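Local coordinates for protein soluble lytic murein transglycosylase (Pseudomonas aeruginosa, PDB 5OHU) that cleaves the glycan strands of bacterial cell-wall peptidoglycan as a lytic transglycosylase, working both exolytically and endolytically, at residues Glu62-Tyr67 with Arg426-His431; Arg104-Ala107 with Lys113-Val116; Glu190-Ser195 with Leu248-Pro253; Ser350-Gln355 with Ala363-Leu368; Ile496-Arg501 with Val619-Lys624. One frame throughout, in Å; residues are numbered along the deposited sequence.

Contact 1 (Glu62-Tyr67 with Arg426-His431); sequences EPYLAY and RREWYH
The Tyr64 ring meets Glu428 at its phenolic edge, where carboxylate oxygen OE1 lies in the plane of the ring, while the ring of Phe416 packs against Tyr64 edge-to-face. This single polar bridge joins helix 62-72, near the N-terminus, to helix 422-433 of the L-domain family region, and so illustrates how a long all-helical chain can be drawn back on itself, consistent with the closed ring known for Slt70-like enzymes. The two side chains approach from opposite directions and span well-separated backbones, the nearest CA atoms, those of Tyr64 and Glu428, being 11.6 Å apart. Glu428 gets there with a bend at chi2 (-68°), and its carboxylate plane is turned 56° from the ring. OE1 serves two partners, because Arg412 also forms a salt bridge to it; the arginine probably keeps the acid ionised. The phenol itself donates a short bond, Tyr64 OH to Glu428 OE1 at 2.5 Å, on the anti side and 34° out of the carboxylate plane.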
# COMPACT_ATOMS: atom_id res chain seq x y z
N GLU A 62 -2.33 -33.14 -3.84
CA GLU A 62 -1.70 -34.10 -2.94
C GLU A 62 -0.62 -33.49 -2.06
O GLU A 62 -0.54 -33.88 -0.88
CB GLU A 62 -1.13 -35.28 -3.74
CG GLU A 62 -0.30 -36.27 -2.92
CD GLU A 62 -1.14 -37.17 -2.02
OE1 GLU A 62 -2.34 -36.87 -1.78
OE2 GLU A 62 -0.60 -38.19 -1.54
N PRO A 63 0.23 -32.58 -2.53
CA PRO A 63 1.22 -31.99 -1.63
C PRO A 63 0.62 -31.31 -0.41
O PRO A 63 1.33 -31.14 0.59
CB PRO A 63 1.96 -30.99 -2.52
CG PRO A 63 1.85 -31.57 -3.87
CD PRO A 63 0.50 -32.21 -3.93
N TYR A 64 -0.65 -30.90 -0.46
CA TYR A 64 -1.28 -30.29 0.71
C TYR A 64 -1.51 -31.31 1.83
O TYR A 64 -1.32 -31.00 3.01
CB TYR A 64 -2.60 -29.61 0.32
CG TYR A 64 -2.40 -28.20 -0.21
CD1 TYR A 64 -1.76 -27.97 -1.41
CD2 TYR A 64 -2.87 -27.10 0.50
CE1 TYR A 64 -1.56 -26.70 -1.89
CE2 TYR A 64 -2.68 -25.80 0.03
CZ TYR A 64 -2.03 -25.62 -1.18
OH TYR A 64 -1.83 -24.36 -1.69
N LEU A 65 -1.90 -32.54 1.48
CA LEU A 65 -2.05 -33.57 2.50
C LEU A 65 -0.69 -33.98 3.06
O LEU A 65 -0.51 -34.08 4.28
CB LEU A 65 -2.79 -34.78 1.95
CG LEU A 65 -4.19 -34.49 1.40
CD1 LEU A 65 -4.85 -35.80 0.94
CD2 LEU A 65 -5.05 -33.79 2.45
N ALA A 66 0.27 -34.25 2.17
CA ALA A 66 1.65 -34.45 2.58
C ALA A 66 2.10 -33.35 3.53
O ALA A 66 2.74 -33.63 4.55
CB ALA A 66 2.55 -34.50 1.35
N TYR A 67 1.77 -32.10 3.22
CA TYR A 67 2.21 -30.99 4.06
C TYR A 67 1.60 -31.08 5.45
O TYR A 67 2.28 -30.88 6.45
CB TYR A 67 1.83 -29.67 3.39
CG TYR A 67 2.17 -28.45 4.21
CD1 TYR A 67 1.29 -27.99 5.19
CD2 TYR A 67 3.35 -27.77 4.01
CE1 TYR A 67 1.59 -26.87 5.94
CE2 TYR A 67 3.66 -26.66 4.76
CZ TYR A 67 2.78 -26.21 5.72
OH TYR A 67 3.09 -25.09 6.46
N ARG A 426 -6.96 -18.57 -4.87
CA ARG A 426 -6.37 -17.25 -4.99
C ARG A 426 -4.95 -17.24 -4.44
O ARG A 426 -4.05 -16.65 -5.05
CB ARG A 426 -7.22 -16.21 -4.28
CG ARG A 426 -8.48 -15.82 -5.04
CD ARG A 426 -8.86 -14.38 -4.75
NE ARG A 426 -9.02 -14.14 -3.32
CZ ARG A 426 -10.13 -14.43 -2.64
NH1 ARG A 426 -11.16 -14.97 -3.27
NH2 ARG A 426 -10.20 -14.17 -1.35
N ARG A 427 -4.74 -17.87 -3.28
CA ARG A 427 -3.41 -17.87 -2.69
C ARG A 427 -2.39 -18.54 -3.61
O ARG A 427 -1.28 -18.03 -3.79
CB ARG A 427 -3.42 -18.54 -1.32
CG ARG A 427 -2.11 -18.34 -0.57
CD ARG A 427 -2.08 -19.04 0.77
NE ARG A 427 -3.07 -18.52 1.71
CZ ARG A 427 -4.18 -19.15 2.05
NH1 ARG A 427 -4.45 -20.34 1.53
NH2 ARG A 427 -5.03 -18.60 2.91
N GLU A 428 -2.74 -19.69 -4.20
CA GLU A 428 -1.88 -20.28 -5.21
C GLU A 428 -1.60 -19.28 -6.32
O GLU A 428 -0.44 -19.05 -6.70
CB GLU A 428 -2.54 -21.53 -5.82
CG GLU A 428 -2.45 -22.79 -4.97
CD GLU A 428 -1.03 -23.35 -4.85
OE1 GLU A 428 -0.85 -24.28 -4.03
OE2 GLU A 428 -0.11 -22.87 -5.57
N TRP A 429 -2.66 -18.68 -6.84
CA TRP A 429 -2.54 -17.78 -7.98
C TRP A 429 -1.59 -16.63 -7.67
O TRP A 429 -0.71 -16.31 -8.48
CB TRP A 429 -3.92 -17.27 -8.35
CG TRP A 429 -4.10 -16.93 -9.77
CD1 TRP A 429 -4.03 -15.69 -10.33
CD2 TRP A 429 -4.40 -17.85 -10.83
NE1 TRP A 429 -4.26 -15.78 -11.69
CE2 TRP A 429 -4.49 -17.09 -12.02
CE3 TRP A 429 -4.57 -19.23 -10.90
CZ2 TRP A 429 -4.77 -17.67 -13.26
CZ3 TRP A 429 -4.85 -19.81 -12.13
CH2 TRP A 429 -4.95 -19.03 -13.29
N TYR A 430 -1.75 -16.01 -6.50
CA TYR A 430 -0.94 -14.84 -6.15
C TYR A 430 0.49 -15.22 -5.83
O TYR A 430 1.42 -14.48 -6.17
CB TYR A 430 -1.55 -14.11 -4.94
CG TYR A 430 -2.88 -13.45 -5.20
CD1 TYR A 430 -3.40 -13.32 -6.49
CD2 TYR A 430 -3.64 -12.95 -4.14
CE1 TYR A 430 -4.63 -12.72 -6.71
CE2 TYR A 430 -4.86 -12.35 -4.35
CZ TYR A 430 -5.35 -12.23 -5.63
OH TYR A 430 -6.57 -11.63 -5.81
N HIS A 431 0.69 -16.35 -5.13
CA HIS A 431 2.05 -16.78 -4.83
C HIS A 431 2.81 -17.11 -6.11
O HIS A 431 3.95 -16.68 -6.30
CB HIS A 431 2.03 -17.96 -3.86
CG HIS A 431 3.40 -18.43 -3.46
ND1 HIS A 431 4.21 -17.72 -2.61
CD2 HIS A 431 4.09 -19.55 -3.79
CE1 HIS A 431 5.35 -18.37 -2.43
NE2 HIS A 431 5.30 -19.49 -3.14

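Contact 2 (Arg104-Ala107 with Lys113-Val116); sequences RLLA and KTFV
Leu106 and Thr114 make the main aliphatic contact between helices 95-108 and 112-118, methyl against methyl. Leu106 CD1 lies 3.7 Å from Thr114 CG2, with Leu106 CD2 only slightly farther off at 4.0 Å from the same CG2, so the forked end of the leucine straddles the threonine methyl while the two side chains cross at about a right angle. The threonine can present carbon here because CG2 stands opposite its own backbone N, which turns OG1 to another side; that hydroxyl is hydrogen-bonded to Asp111 in the connecting turn. Also aliphatic is the approach of Phe115 CB to Leu106 CB, 4.3 Å. Aromatic packing forms the second group: the Phe115 ring approaches the methyl of Ala107 obliquely, CD2 to CB 4.1 Å. No hydrogen bond passes between 104-107 and 113-116. The backbones run close, with the CA atoms of Leu106 and Phe115 5.8 Å apart, and the leucine methyl CD1 of Leu106 rests against the other helix's backbone at Phe115 N, 3.8 Å away. Beyond the pair, Leu131 of helix 126-138 touches both Ala107 and Phe115. Packed through leucine, threonine and alanine methyls and a phenylalanine ring, the two helices form a helical hairpin, consistent with the alpha-superhelical part of Slt70-like enzymes.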
# COMPACT_ATOMS: atom_id res chain seq x y z
N ARG A 104 13.28 -23.69 13.62
CA ARG A 104 13.16 -23.54 15.07
C ARG A 104 13.58 -24.82 15.79
O ARG A 104 14.43 -24.79 16.70
CB ARG A 104 11.71 -23.17 15.38
CG ARG A 104 11.40 -22.63 16.73
CD ARG A 104 9.88 -22.52 16.89
NE ARG A 104 9.32 -21.29 16.33
CZ ARG A 104 8.13 -21.22 15.73
NH1 ARG A 104 7.39 -22.31 15.58
NH2 ARG A 104 7.68 -20.05 15.28
N LEU A 105 13.03 -25.96 15.38
CA LEU A 105 13.49 -27.24 15.92
C LEU A 105 15.00 -27.41 15.75
O LEU A 105 15.70 -27.79 16.70
CB LEU A 105 12.74 -28.39 15.26
CG LEU A 105 11.26 -28.51 15.62
CD1 LEU A 105 10.63 -29.67 14.86
CD2 LEU A 105 11.05 -28.69 17.13
N LEU A 106 15.52 -27.15 14.54
CA LEU A 106 16.94 -27.41 14.30
C LEU A 106 17.81 -26.59 15.23
O LEU A 106 18.84 -27.07 15.74
CB LEU A 106 17.31 -27.10 12.85
CG LEU A 106 16.66 -27.93 11.76
CD1 LEU A 106 17.01 -27.33 10.42
CD2 LEU A 106 17.12 -29.41 11.88
N ALA A 107 17.43 -25.33 15.45
CA ALA A 107 18.18 -24.46 16.34
C ALA A 107 18.06 -24.94 17.79
O ALA A 107 19.06 -24.96 18.51
CB ALA A 107 17.68 -23.02 16.20
N LYS A 113 24.41 -26.88 11.56
CA LYS A 113 24.82 -27.08 10.18
C LYS A 113 23.62 -27.18 9.25
O LYS A 113 23.64 -26.64 8.14
CB LYS A 113 25.70 -28.32 10.05
CG LYS A 113 27.10 -28.16 10.62
CD LYS A 113 27.94 -29.41 10.37
CE LYS A 113 29.41 -29.22 10.74
NZ LYS A 113 29.67 -29.50 12.18
N THR A 114 22.57 -27.87 9.69
CA THR A 114 21.35 -27.97 8.90
C THR A 114 20.57 -26.66 8.92
O THR A 114 19.97 -26.28 7.92
CB THR A 114 20.49 -29.12 9.43
OG1 THR A 114 21.30 -30.29 9.56
CG2 THR A 114 19.33 -29.39 8.49
N PHE A 115 20.56 -25.97 10.06
CA PHE A 115 19.92 -24.67 10.14
C PHE A 115 20.47 -23.71 9.08
O PHE A 115 19.71 -23.13 8.31
CB PHE A 115 20.08 -24.07 11.53
CG PHE A 115 19.46 -22.70 11.69
CD1 PHE A 115 20.19 -21.56 11.41
CD2 PHE A 115 18.16 -22.57 12.14
CE1 PHE A 115 19.62 -20.29 11.55
CE2 PHE A 115 17.58 -21.32 12.29
CZ PHE A 115 18.31 -20.18 12.00
N VAL A 116 21.80 -23.55 9.03
CA VAL A 116 22.33 -22.56 8.10
C VAL A 116 22.19 -23.01 6.66
O VAL A 116 22.17 -22.17 5.76
CB VAL A 116 23.79 -22.14 8.36
CG1 VAL A 116 23.90 -21.37 9.66
CG2 VAL A 116 24.78 -23.32 8.28

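Contact 3 (Glu190-Ser195 with Leu248-Pro253); sequences EARNYS and LARQDP
Arg192 runs out from the end of one helix toward Arg250 on another. From CB the chain passes through CG and CD, extended from CG to NE, and none of these atoms comes near the 248-253 segment. Contact begins at the guanidinium: CZ lies 3.9 Å and NH1 4.0 Å from Arg250 NH1, and the terminal NH2 lies 3.1 Å from that same nitrogen. NH2 stands over one face of the Arg250 guanidinium, whose plane is turned 72° from that of Arg192. Both nitrogens are donors, so this is a close approach of like charges and not a bond. Its closeness is doubtful, since Arg250 was modelled in two conformers; lattice contacts of both arginines may also influence the pose. A firmer link between the same elements lies nearby, the salt bridge from Glu190 to Arg246. The backbone frames the contact: Arg192, with positive phi (63°), ends helix 178-190 in a Schellman motif, and Asn193 occupies the N-cap position of helix 194-201, without a side-chain capping bond, a tight helix-to-helix turn within an all-helical array.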
# COMPACT_ATOMS: atom_id res chain seq x y z
N GLU A 190 8.89 6.85 18.75
CA GLU A 190 8.38 7.23 17.43
C GLU A 190 7.24 6.31 17.00
O GLU A 190 6.25 6.77 16.42
CB GLU A 190 9.51 7.21 16.40
CG GLU A 190 10.48 8.38 16.53
CD GLU A 190 11.77 8.18 15.75
OE1 GLU A 190 12.00 7.06 15.26
OE2 GLU A 190 12.56 9.15 15.63
N ALA A 191 7.37 5.02 17.25
CA ALA A 191 6.36 4.05 16.86
C ALA A 191 5.21 3.98 17.85
O ALA A 191 4.34 3.12 17.70
CB ALA A 191 7.00 2.67 16.71
N ARG A 192 5.21 4.85 18.87
CA ARG A 192 4.13 4.91 19.86
C ARG A 192 4.01 3.62 20.66
O ARG A 192 2.93 3.29 21.15
CB ARG A 192 2.79 5.26 19.22
CG ARG A 192 2.80 6.52 18.38
CD ARG A 192 1.46 6.77 17.69
NE ARG A 192 1.59 7.75 16.61
CZ ARG A 192 1.22 9.02 16.70
NH1 ARG A 192 0.67 9.49 17.81
NH2 ARG A 192 1.39 9.83 15.66
N ASN A 193 5.12 2.88 20.81
CA ASN A 193 5.17 1.71 21.69
C ASN A 193 5.78 2.14 23.03
O ASN A 193 6.97 1.94 23.30
CB ASN A 193 5.94 0.58 21.03
CG ASN A 193 5.20 0.01 19.83
OD1 ASN A 193 3.97 -0.07 19.83
ND2 ASN A 193 5.95 -0.37 18.80
N TYR A 194 4.94 2.72 23.89
CA TYR A 194 5.46 3.38 25.09
C TYR A 194 5.81 2.40 26.20
O TYR A 194 6.69 2.70 27.02
CB TYR A 194 4.47 4.42 25.61
CG TYR A 194 4.07 5.42 24.54
CD1 TYR A 194 5.02 6.24 23.94
CD2 TYR A 194 2.74 5.54 24.12
CE1 TYR A 194 4.67 7.16 22.95
CE2 TYR A 194 2.38 6.46 23.13
CZ TYR A 194 3.35 7.27 22.55
OH TYR A 194 2.99 8.18 21.58
N SER A 195 5.19 1.23 26.23
CA SER A 195 5.57 0.24 27.23
C SER A 195 7.00 -0.23 26.98
O SER A 195 7.84 -0.25 27.89
CB SER A 195 4.58 -0.92 27.21
OG SER A 195 4.97 -1.93 28.12
N LEU A 248 4.54 16.81 16.89
CA LEU A 248 3.64 17.95 16.91
C LEU A 248 3.32 18.45 15.50
O LEU A 248 2.22 18.97 15.25
CB LEU A 248 4.26 19.08 17.73
CG LEU A 248 3.43 20.31 18.09
CD1 LEU A 248 2.21 19.91 18.92
CD2 LEU A 248 4.32 21.32 18.84
N ALA A 249 4.28 18.33 14.58
CA ALA A 249 4.05 18.80 13.23
C ALA A 249 2.88 18.09 12.55
O ALA A 249 2.28 18.66 11.63
CB ALA A 249 5.31 18.61 12.39
N ARG A 250 2.52 16.89 13.00
CA ARG A 250 1.46 16.14 12.33
C ARG A 250 0.11 16.85 12.48
O ARG A 250 -0.67 16.92 11.52
CB ARG A 250 1.39 14.72 12.89
CG ARG A 250 0.27 13.85 12.29
CD ARG A 250 0.50 12.37 12.58
NE ARG A 250 -0.75 11.61 12.66
CZ ARG A 250 -1.40 11.35 13.79
NH1 ARG A 250 -0.91 11.79 14.94
NH2 ARG A 250 -2.52 10.65 13.77
N GLN A 251 -0.17 17.41 13.65
CA GLN A 251 -1.47 18.03 13.87
C GLN A 251 -1.42 19.54 14.06
O GLN A 251 -2.44 20.20 13.84
CB GLN A 251 -2.18 17.39 15.08
CG GLN A 251 -3.70 17.26 14.91
CD GLN A 251 -4.10 16.16 13.93
OE1 GLN A 251 -3.57 15.05 13.97
NE2 GLN A 251 -5.04 16.47 13.04
N ASP A 252 -0.28 20.12 14.46
CA ASP A 252 -0.17 21.56 14.63
C ASP A 252 1.17 22.06 14.09
O ASP A 252 2.05 22.49 14.85
CB ASP A 252 -0.36 21.95 16.10
CG ASP A 252 -0.68 23.42 16.27
OD1 ASP A 252 -0.44 24.21 15.32
OD2 ASP A 252 -1.16 23.81 17.36
N PRO A 253 1.33 22.06 12.77
CA PRO A 253 2.62 22.47 12.19
C PRO A 253 2.97 23.93 12.47
O PRO A 253 4.16 24.27 12.54
CB PRO A 253 2.43 22.22 10.69
CG PRO A 253 0.94 22.23 10.50
CD PRO A 253 0.36 21.66 11.74

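Contact 4 (Ser350-Gln355 with Ala363-Leu368); sequences SLQLAQ and ALYQKL
A pair of consecutive helices, 341-354 and 360-368, joined by a short loop, meets here through Gln352 with Tyr365 and Leu351 with Leu364. It is a compact example of neighbouring helices held by one polar and one apolar pair side by side. On the polar side Tyr365 OH donates to Gln352 OE1 at 2.5 Å, a short bond. The oxygen lies at the edge of the ring and in its plane, whereas the donor is tilted 30° from the carbonyl plane of the amide. Gln352 reaches the phenol fully stretched, CG opposite the backbone N and chi2 at 180°, and the two side chains cross at about a right angle. The amide and ring planes are turned 60° from each other. On the apolar side Leu351 CD2 meets Leu364 CD1 at 3.8 Å, the one close touch between these leucines. Tyr327 of helix 323-330 packs on Leu351, and Arg382 and Leu383 of helix 374-383 touch Tyr365, tying the pair to its neighbours. With the amide oxygen modelled toward the phenol, the hydroxyl is the donor. A weak second bond to OE1 from Arg349 would favour the same orientation and would probably polarise the carbonyl, strengthening it as an acceptor.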
# COMPACT_ATOMS: atom_id res chain seq x y z
N SER A 350 2.09 24.43 -16.13
CA SER A 350 2.54 25.64 -15.45
C SER A 350 3.12 26.64 -16.45
O SER A 350 2.93 27.85 -16.29
CB SER A 350 3.55 25.32 -14.34
OG SER A 350 4.73 24.71 -14.86
N LEU A 351 3.81 26.16 -17.49
CA LEU A 351 4.29 27.07 -18.53
C LEU A 351 3.11 27.77 -19.22
O LEU A 351 3.11 28.99 -19.41
CB LEU A 351 5.15 26.31 -19.55
CG LEU A 351 5.81 27.17 -20.65
CD1 LEU A 351 6.63 28.34 -20.06
CD2 LEU A 351 6.70 26.34 -21.62
N GLN A 352 2.09 27.01 -19.59
CA GLN A 352 0.92 27.59 -20.24
C GLN A 352 0.23 28.62 -19.34
O GLN A 352 -0.22 29.67 -19.82
CB GLN A 352 -0.04 26.46 -20.64
CG GLN A 352 -1.39 26.93 -21.13
CD GLN A 352 -2.30 25.77 -21.52
OE1 GLN A 352 -2.32 24.73 -20.87
NE2 GLN A 352 -3.07 25.97 -22.58
N LEU A 353 0.19 28.37 -18.04
CA LEU A 353 -0.42 29.34 -17.13
C LEU A 353 0.49 30.55 -16.92
O LEU A 353 0.01 31.68 -16.80
CB LEU A 353 -0.74 28.67 -15.79
CG LEU A 353 -1.95 27.73 -15.78
CD1 LEU A 353 -1.99 26.86 -14.50
CD2 LEU A 353 -3.28 28.50 -15.96
N ALA A 354 1.81 30.33 -16.92
CA ALA A 354 2.74 31.45 -16.77
C ALA A 354 2.77 32.32 -18.01
O ALA A 354 3.07 33.51 -17.92
CB ALA A 354 4.15 30.94 -16.47
N GLN A 355 2.48 31.75 -19.17
CA GLN A 355 2.60 32.44 -20.46
C GLN A 355 1.46 31.98 -21.35
O GLN A 355 1.63 31.10 -22.21
CB GLN A 355 3.96 32.17 -21.10
CG GLN A 355 5.12 32.80 -20.38
CD GLN A 355 6.44 32.47 -21.04
OE1 GLN A 355 6.51 32.27 -22.26
NE2 GLN A 355 7.50 32.41 -20.24
N ALA A 363 4.08 21.47 -27.87
CA ALA A 363 5.00 20.35 -28.03
C ALA A 363 5.17 19.58 -26.73
O ALA A 363 5.32 18.35 -26.75
CB ALA A 363 6.36 20.85 -28.52
N LEU A 364 5.15 20.27 -25.59
CA LEU A 364 5.28 19.56 -24.32
C LEU A 364 4.10 18.62 -24.09
O LEU A 364 4.29 17.44 -23.75
CB LEU A 364 5.42 20.57 -23.18
CG LEU A 364 6.68 21.46 -23.25
CD1 LEU A 364 6.66 22.53 -22.17
CD2 LEU A 364 7.98 20.63 -23.16
N TYR A 365 2.88 19.10 -24.33
CA TYR A 365 1.70 18.24 -24.18
C TYR A 365 1.74 17.06 -25.15
O TYR A 365 1.29 15.96 -24.81
CB TYR A 365 0.43 19.04 -24.41
CG TYR A 365 -0.01 19.96 -23.28
CD1 TYR A 365 -0.07 19.51 -21.96
CD2 TYR A 365 -0.35 21.28 -23.55
CE1 TYR A 365 -0.47 20.37 -20.94
CE2 TYR A 365 -0.76 22.15 -22.54
CZ TYR A 365 -0.81 21.68 -21.24
OH TYR A 365 -1.22 22.56 -20.27
N GLN A 366 2.29 17.27 -26.35
CA GLN A 366 2.24 16.23 -27.36
C GLN A 366 3.09 15.02 -26.97
O GLN A 366 2.73 13.88 -27.27
CB GLN A 366 2.68 16.79 -28.71
CG GLN A 366 1.61 17.65 -29.35
CD GLN A 366 2.11 18.39 -30.57
OE1 GLN A 366 3.29 18.71 -30.68
NE2 GLN A 366 1.20 18.66 -31.50
N LYS A 367 4.21 15.25 -26.28
CA LYS A 367 4.96 14.15 -25.71
C LYS A 367 4.13 13.29 -24.78
O LYS A 367 4.45 12.12 -24.57
CB LYS A 367 6.17 14.67 -24.92
CG LYS A 367 7.01 15.69 -25.65
CD LYS A 367 7.73 16.60 -24.65
CE LYS A 367 8.72 15.84 -23.78
NZ LYS A 367 9.80 16.74 -23.28
N LEU A 368 3.06 13.85 -24.22
CA LEU A 368 2.31 13.22 -23.14
C LEU A 368 1.04 12.55 -23.64
O LEU A 368 0.74 11.42 -23.25
CB LEU A 368 1.99 14.26 -22.08
CG LEU A 368 1.82 13.66 -20.70
CD1 LEU A 368 2.92 12.65 -20.49
CD2 LEU A 368 1.90 14.76 -19.69

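Contact 5 (Ile496-Arg501 with Val619-Lys624); sequences IFAITR and VIYGQK
Phe497 and Tyr621 make the dense part of this contact. Phe497 CB sits over one face of the Tyr621 ring, 3.5 Å from its centroid and 12° off the ring normal, a well-centred CH-pi contact. The phenylalanine ring itself then leads off beside the tyrosine: the centroids are 5.2 Å apart and the planes meet at 42°, with Phe497 CD2 3.7 Å from Tyr621 CE1. Carrying CG opposite the carbonyl carbon (chi1 -83°), Tyr621 lays its ring along the backbone of helix 493-504, where CE2 comes within 3.6 Å of Phe497 O and CD2 within 3.7 Å of Ala498 N.

The whole interface is buried, and its looser rim is formed by the Ala498 methyl and Arg501. Ala498 CB is 4.5 Å from Tyr621 CD2, and Arg501 touches with its aliphatic root, CB lying 3.8 Å from Tyr621 OH at the ring edge. The polar ends are served elsewhere, Tyr621 OH by the carbonyl of Pro475 and Arg501 NE by that of Arg473. Exposure begins only farther along helix 605-624, at Gln623. The short helical segments approach to 9.2 Å between axes. Within the lysozyme-like transglycosylase domain, helix 479-488 packs on Phe497, helix 547-564 receives Ile496 and Ile499, and Phe474 meets Tyr621 edge-to-face.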
# COMPACT_ATOMS: atom_id res chain seq x y z
N ILE A 496 -20.34 4.87 -12.27
CA ILE A 496 -20.56 3.80 -11.31
C ILE A 496 -19.73 2.56 -11.66
O ILE A 496 -19.22 1.87 -10.77
CB ILE A 496 -22.07 3.51 -11.22
CG1 ILE A 496 -22.38 2.65 -10.00
CG2 ILE A 496 -22.57 2.80 -12.45
CD1 ILE A 496 -23.87 2.47 -9.80
N PHE A 497 -19.55 2.25 -12.95
CA PHE A 497 -18.58 1.24 -13.34
C PHE A 497 -17.19 1.60 -12.83
O PHE A 497 -16.47 0.75 -12.29
CB PHE A 497 -18.54 1.09 -14.86
CG PHE A 497 -19.66 0.29 -15.43
CD1 PHE A 497 -20.92 0.85 -15.59
CD2 PHE A 497 -19.46 -1.02 -15.85
CE1 PHE A 497 -21.95 0.12 -16.13
CE2 PHE A 497 -20.49 -1.75 -16.41
CZ PHE A 497 -21.74 -1.18 -16.54
N ALA A 498 -16.79 2.87 -13.00
CA ALA A 498 -15.49 3.33 -12.53
C ALA A 498 -15.34 3.17 -11.02
O ALA A 498 -14.30 2.69 -10.54
CB ALA A 498 -15.27 4.79 -12.92
N ILE A 499 -16.34 3.59 -10.25
CA ILE A 499 -16.25 3.47 -8.80
C ILE A 499 -16.15 2.00 -8.42
O ILE A 499 -15.35 1.62 -7.56
CB ILE A 499 -17.47 4.16 -8.15
CG1 ILE A 499 -17.35 5.68 -8.27
CG2 ILE A 499 -17.68 3.67 -6.70
CD1 ILE A 499 -16.50 6.34 -7.19
N THR A 500 -16.94 1.16 -9.08
CA THR A 500 -16.88 -0.27 -8.81
C THR A 500 -15.51 -0.84 -9.18
O THR A 500 -14.93 -1.62 -8.41
CB THR A 500 -17.98 -0.97 -9.59
OG1 THR A 500 -19.24 -0.46 -9.14
CG2 THR A 500 -17.94 -2.47 -9.36
N ARG A 501 -14.98 -0.45 -10.33
CA ARG A 501 -13.68 -0.96 -10.75
C ARG A 501 -12.59 -0.61 -9.73
O ARG A 501 -11.74 -1.44 -9.41
CB ARG A 501 -13.36 -0.42 -12.15
CG ARG A 501 -11.89 -0.51 -12.56
CD ARG A 501 -11.39 -1.93 -12.69
NE ARG A 501 -10.05 -1.93 -13.25
CZ ARG A 501 -8.94 -1.80 -12.53
NH1 ARG A 501 -9.03 -1.67 -11.20
NH2 ARG A 501 -7.76 -1.79 -13.12
N VAL A 619 -13.66 7.46 -18.20
CA VAL A 619 -13.44 7.71 -19.62
C VAL A 619 -13.51 6.40 -20.39
O VAL A 619 -14.21 6.29 -21.40
CB VAL A 619 -12.10 8.42 -19.86
CG1 VAL A 619 -11.82 8.50 -21.33
CG2 VAL A 619 -12.12 9.82 -19.27
N ILE A 620 -12.79 5.39 -19.90
CA ILE A 620 -12.75 4.11 -20.60
C ILE A 620 -14.14 3.50 -20.64
O ILE A 620 -14.61 3.03 -21.68
CB ILE A 620 -11.73 3.17 -19.93
CG1 ILE A 620 -10.35 3.81 -20.01
CG2 ILE A 620 -11.71 1.82 -20.62
CD1 ILE A 620 -9.97 4.15 -21.42
N TYR A 621 -14.83 3.50 -19.49
CA TYR A 621 -16.15 2.90 -19.46
C TYR A 621 -17.12 3.67 -20.34
O TYR A 621 -18.05 3.07 -20.90
CB TYR A 621 -16.66 2.81 -18.02
CG TYR A 621 -16.13 1.59 -17.30
CD1 TYR A 621 -16.43 0.32 -17.77
CD2 TYR A 621 -15.31 1.71 -16.18
CE1 TYR A 621 -15.95 -0.82 -17.13
CE2 TYR A 621 -14.82 0.59 -15.52
CZ TYR A 621 -15.15 -0.68 -16.01
OH TYR A 621 -14.68 -1.82 -15.37
N GLY A 622 -16.90 4.98 -20.51
CA GLY A 622 -17.71 5.75 -21.44
C GLY A 622 -17.64 5.20 -22.85
O GLY A 622 -18.66 5.06 -23.53
N GLN A 623 -16.43 4.85 -23.31
CA GLN A 623 -16.30 4.24 -24.63
C GLN A 623 -17.01 2.89 -24.67
O GLN A 623 -17.80 2.63 -25.59
CB GLN A 623 -14.83 4.08 -25.01
CG GLN A 623 -14.56 4.20 -26.51
CD GLN A 623 -14.78 5.62 -27.03
OE1 GLN A 623 -14.61 6.60 -26.30
NE2 GLN A 623 -15.17 5.74 -28.29
N LYS A 624 -16.76 2.03 -23.68
CA LYS A 624 -17.37 0.70 -23.67
C LYS A 624 -18.88 0.78 -23.58
O LYS A 624 -19.58 -0.12 -24.06
CB LYS A 624 -16.81 -0.14 -22.52
CG LYS A 624 -15.35 -0.54 -22.70
CD LYS A 624 -14.82 -1.33 -21.51
CE LYS A 624 -14.59 -2.80 -21.84
NZ LYS A 624 -13.59 -2.98 -22.94

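Overall arrangement
Contacts 2 and 5 are buried and apolar, contacts 1 and 4 are partly buried and centred on a tyrosine hydroxyl, and contact 3 lies at the surface, where two arginine ends come close without bonding. Contacts 2 and 4 each join consecutive helices, whereas contact 1 closes a loop of some 360 residues that encloses contacts 2, 3 and 4. Contact 5 comes after that loop, with its 496-501 segment in the transglycosylase SLT domain. No two contacts share a helix, and none touches another: contacts 4 and 5 have centres about 28 Å apart. Of the local pairs, contact 2 is wholly apolar and contact 4 adds a neutral hydrogen bond; the long closure is probably charge-assisted.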